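Local coordinates for phage tail sheath protein (Desulfitobacterium hafniense, PDB 3HXL), which probably assembles into the contractile sheath around a phage-type tail tube, at residues G110-E123 and L167-D180. Residues are numbered along the deposited sequence; the frame is centred on the assembly and turned at random.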
# COMPACT_ATOMS: atom_id res chain seq x y z
N GLY A 110 -18.09 -2.24 14.03
CA GLY A 110 -18.30 -0.99 14.74
C GLY A 110 -18.03 0.15 13.78
O GLY A 110 -17.31 -0.02 12.79
N GLY A 111 -18.59 1.32 14.07
CA GLY A 111 -18.39 2.47 13.21
C GLY A 111 -19.67 3.25 13.01
O GLY A 111 -20.76 2.75 13.30
N ALA A 112 -19.53 4.48 12.52
CA ALA A 112 -20.68 5.35 12.28
C ALA A 112 -21.53 4.83 11.13
O ALA A 112 -22.69 5.22 10.98
CB ALA A 112 -20.19 6.77 11.97
N ARG A 113 -20.95 3.97 10.30
CA ARG A 113 -21.68 3.42 9.17
C ARG A 113 -22.86 2.57 9.67
O ARG A 113 -23.85 2.39 8.96
CB ARG A 113 -20.74 2.58 8.30
CG ARG A 113 -21.38 1.95 7.08
CD ARG A 113 -22.17 2.95 6.26
NE ARG A 113 -22.33 2.49 4.88
CZ ARG A 113 -23.12 3.05 3.98
NH1 ARG A 113 -23.86 4.10 4.30
NH2 ARG A 113 -23.18 2.55 2.75
N GLY A 114 -22.75 2.07 10.89
CA GLY A 114 -23.83 1.28 11.45
C GLY A 114 -25.10 2.10 11.65
O GLY A 114 -26.20 1.56 11.63
N ASN A 115 -24.95 3.41 11.84
CA ASN A 115 -26.12 4.27 12.03
C ASN A 115 -26.91 4.51 10.74
O ASN A 115 -27.98 5.12 10.77
CB ASN A 115 -25.72 5.62 12.64
CG ASN A 115 -24.97 5.47 13.95
OD1 ASN A 115 -25.36 4.70 14.83
ND2 ASN A 115 -23.89 6.24 14.10
N ASP A 116 -26.39 4.04 9.61
CA ASP A 116 -27.09 4.20 8.34
C ASP A 116 -27.94 2.97 8.05
O ASP A 116 -28.50 2.83 6.97
CB ASP A 116 -26.11 4.40 7.18
CG ASP A 116 -25.25 5.64 7.34
OD1 ASP A 116 -25.70 6.59 8.00
OD2 ASP A 116 -24.14 5.66 6.77
N ILE A 117 -28.01 2.07 9.03
CA ILE A 117 -28.78 0.85 8.88
C ILE A 117 -30.12 1.01 9.58
O ILE A 117 -30.20 1.60 10.66
CB ILE A 117 -28.04 -0.35 9.50
CG1 ILE A 117 -26.61 -0.41 8.96
CG2 ILE A 117 -28.78 -1.65 9.16
CD1 ILE A 117 -25.77 -1.52 9.56
N THR A 118 -31.18 0.50 8.95
CA THR A 118 -32.51 0.58 9.54
C THR A 118 -33.23 -0.75 9.39
O THR A 118 -33.22 -1.37 8.33
CB THR A 118 -33.36 1.68 8.86
OG1 THR A 118 -32.75 2.96 9.07
CG2 THR A 118 -34.77 1.70 9.45
N LEU A 119 -33.85 -1.19 10.48
CA LEU A 119 -34.58 -2.45 10.50
C LEU A 119 -36.06 -2.22 10.18
O LEU A 119 -36.66 -1.26 10.65
CB LEU A 119 -34.47 -3.10 11.88
CG LEU A 119 -35.40 -4.29 12.13
CD1 LEU A 119 -34.95 -5.47 11.30
CD2 LEU A 119 -35.39 -4.64 13.61
N VAL A 120 -36.61 -3.11 9.37
CA VAL A 120 -38.01 -3.05 8.98
C VAL A 120 -38.62 -4.45 9.15
O VAL A 120 -38.12 -5.42 8.57
CB VAL A 120 -38.18 -2.59 7.52
CG1 VAL A 120 -39.66 -2.63 7.11
CG2 VAL A 120 -37.65 -1.17 7.36
N ILE A 121 -39.68 -4.54 9.95
CA ILE A 121 -40.36 -5.81 10.21
C ILE A 121 -41.85 -5.62 9.93
O ILE A 121 -42.54 -4.89 10.64
CB ILE A 121 -40.17 -6.26 11.68
CG1 ILE A 121 -38.68 -6.43 11.98
CG2 ILE A 121 -40.88 -7.59 11.91
CD1 ILE A 121 -38.38 -6.77 13.43
N GLN A 122 -42.33 -6.28 8.89
CA GLN A 122 -43.73 -6.18 8.50
C GLN A 122 -44.32 -7.56 8.28
O GLN A 122 -43.66 -8.46 7.75
CB GLN A 122 -43.86 -5.35 7.22
CG GLN A 122 -43.41 -3.90 7.38
CD GLN A 122 -44.44 -3.04 8.10
OE1 GLN A 122 -45.50 -2.73 7.55
NE2 GLN A 122 -44.15 -2.67 9.34
N GLU A 123 -45.57 -7.74 8.71
CA GLU A 123 -46.25 -9.01 8.54
C GLU A 123 -46.27 -9.33 7.05
O GLU A 123 -46.52 -8.45 6.23
CB GLU A 123 -47.67 -8.90 9.09
CG GLU A 123 -48.54 -10.12 8.85
CD GLU A 123 -49.96 -9.92 9.35
OE1 GLU A 123 -50.13 -9.74 10.57
OE2 GLU A 123 -50.89 -9.92 8.52
N LEU A 167 -41.36 -12.24 17.00
CA LEU A 167 -41.02 -10.96 16.41
C LEU A 167 -42.17 -9.97 16.58
O LEU A 167 -43.32 -10.36 16.80
CB LEU A 167 -40.73 -11.14 14.92
CG LEU A 167 -39.44 -11.88 14.54
CD1 LEU A 167 -39.55 -12.42 13.12
CD2 LEU A 167 -38.25 -10.95 14.69
N THR A 168 -41.82 -8.69 16.49
CA THR A 168 -42.76 -7.59 16.61
C THR A 168 -42.53 -6.68 15.40
O THR A 168 -41.39 -6.45 15.01
CB THR A 168 -42.52 -6.77 17.90
OG1 THR A 168 -42.97 -7.52 19.03
CG2 THR A 168 -43.27 -5.44 17.84
N GLU A 169 -43.61 -6.15 14.83
CA GLU A 169 -43.49 -5.27 13.67
C GLU A 169 -42.86 -3.92 13.97
O GLU A 169 -42.79 -3.49 15.12
CB GLU A 169 -44.87 -5.03 13.04
CG GLU A 169 -45.42 -6.19 12.23
CD GLU A 169 -46.69 -5.82 11.49
OE1 GLU A 169 -47.69 -5.49 12.17
OE2 GLU A 169 -46.69 -5.84 10.24
N THR A 170 -42.41 -3.26 12.91
CA THR A 170 -41.82 -1.93 13.02
C THR A 170 -41.73 -1.33 11.62
O THR A 170 -41.25 -1.98 10.69
CB THR A 170 -40.41 -1.94 13.67
OG1 THR A 170 -39.86 -0.62 13.65
CG2 THR A 170 -39.47 -2.89 12.93
N ALA A 171 -42.21 -0.10 11.48
CA ALA A 171 -42.18 0.58 10.20
C ALA A 171 -40.75 1.01 9.90
O ALA A 171 -40.35 1.13 8.75
CB ALA A 171 -43.10 1.80 10.23
N GLY A 172 -39.97 1.23 10.96
CA GLY A 172 -38.59 1.64 10.78
C GLY A 172 -37.90 1.82 12.11
O GLY A 172 -38.28 2.68 12.90
N ALA A 173 -36.88 1.00 12.35
CA ALA A 173 -36.11 1.07 13.58
C ALA A 173 -34.63 1.17 13.24
O ALA A 173 -33.93 0.17 13.13
CB ALA A 173 -36.36 -0.18 14.42
N PRO A 174 -34.14 2.41 13.05
CA PRO A 174 -32.73 2.65 12.71
C PRO A 174 -31.80 2.24 13.85
O PRO A 174 -32.12 2.43 15.02
CB PRO A 174 -32.69 4.16 12.47
CG PRO A 174 -34.08 4.46 11.99
CD PRO A 174 -34.92 3.65 12.95
N LEU A 175 -30.66 1.66 13.50
CA LEU A 175 -29.70 1.26 14.53
C LEU A 175 -29.00 2.54 14.98
O LEU A 175 -28.84 3.47 14.18
CB LEU A 175 -28.68 0.27 13.97
CG LEU A 175 -29.11 -1.19 13.78
CD1 LEU A 175 -30.13 -1.32 12.66
CD2 LEU A 175 -27.88 -2.03 13.48
N ILE A 176 -28.61 2.61 16.24
CA ILE A 176 -27.94 3.80 16.75
C ILE A 176 -26.80 3.48 17.70
O ILE A 176 -26.54 2.32 18.00
CB ILE A 176 -28.93 4.75 17.49
CG1 ILE A 176 -29.53 4.04 18.70
CG2 ILE A 176 -30.02 5.21 16.54
CD1 ILE A 176 -30.52 2.95 18.37
N ASN A 177 -26.13 4.54 18.15
CA ASN A 177 -25.00 4.44 19.07
C ASN A 177 -23.71 4.00 18.39
O ASN A 177 -22.72 3.70 19.06
CB ASN A 177 -25.32 3.49 20.23
CG ASN A 177 -26.28 4.11 21.23
OD1 ASN A 177 -26.08 5.23 21.68
ND2 ASN A 177 -27.33 3.37 21.57
N GLY A 178 -23.71 3.97 17.06
CA GLY A 178 -22.51 3.58 16.35
C GLY A 178 -21.55 4.75 16.26
O GLY A 178 -21.98 5.90 16.24
N SER A 179 -20.25 4.46 16.21
CA SER A 179 -19.24 5.50 16.10
C SER A 179 -17.86 4.92 15.80
O SER A 179 -17.60 3.74 16.06
CB SER A 179 -19.17 6.33 17.39
OG SER A 179 -18.81 5.54 18.50
N ASP A 180 -16.98 5.76 15.27
CA ASP A 180 -15.63 5.34 14.93
C ASP A 180 -14.70 5.46 16.13
O ASP A 180 -13.69 4.75 16.23
CB ASP A 180 -15.10 6.18 13.76
CG ASP A 180 -16.01 6.12 12.55
OD1 ASP A 180 -16.71 5.10 12.39
OD2 ASP A 180 -16.01 7.08 11.75
O HOH W 1 -29.16 5.92 13.30
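Strand 117-123 pairs antiparallel with the chain at 170-174: Leu119 and Ala173 exchange two backbone hydrogen bonds, as do Ile121 and Thr170, and a one-residue shift of register between these pairs makes a beta bulge. Leu175 N continues the pairing onto Ile117 O. Beside the bulge, the Thr170 methyl CG2, set between backbone N and carbonyl carbon by chi1 of 176°, lies 3.7 Å from Ile121 CB. Ile121 also extends its CD1 to Leu167, at 4.4 Å from CD2. At Thr118 and Pro174 the side chains run side by side, the proline CG 3.5 Å from Thr118 OG1, while on the other face Leu119 and Ala173 meet through their CB atoms. The pairing adds 170-174 as an outermost strand, within this chain, of the four-stranded antiparallel sheet of the beta-sandwich domain; Leu119 and Ala173 both touch Val100 of strand 97-100. Leu175 is directed toward 110-123, its CD1 3.8 Å from Ile117 CG2, and it also touches Val98 of strand 97-100. At the far end of the strand, Glu169, extended beyond CG, reaches across to Glu123 and accepts the hydrogen of its backbone N on OE2, at 2.7 Å. Beyond the sheet, Asn115 in the 3-10 turn 112-116 grips Gly178 twice: OD1 takes Gly178 N on a lone pair in the carbonyl plane, and ND2 donates to Gly178 O from above that carbonyl's plane. A water bridges Asn115 O and Leu175 O. Asp180 receives Ala112 N on OD1 (2.9 Å) from above its carboxylate plane, while its OD2 is hydrogen-bonded to Ser43 OG.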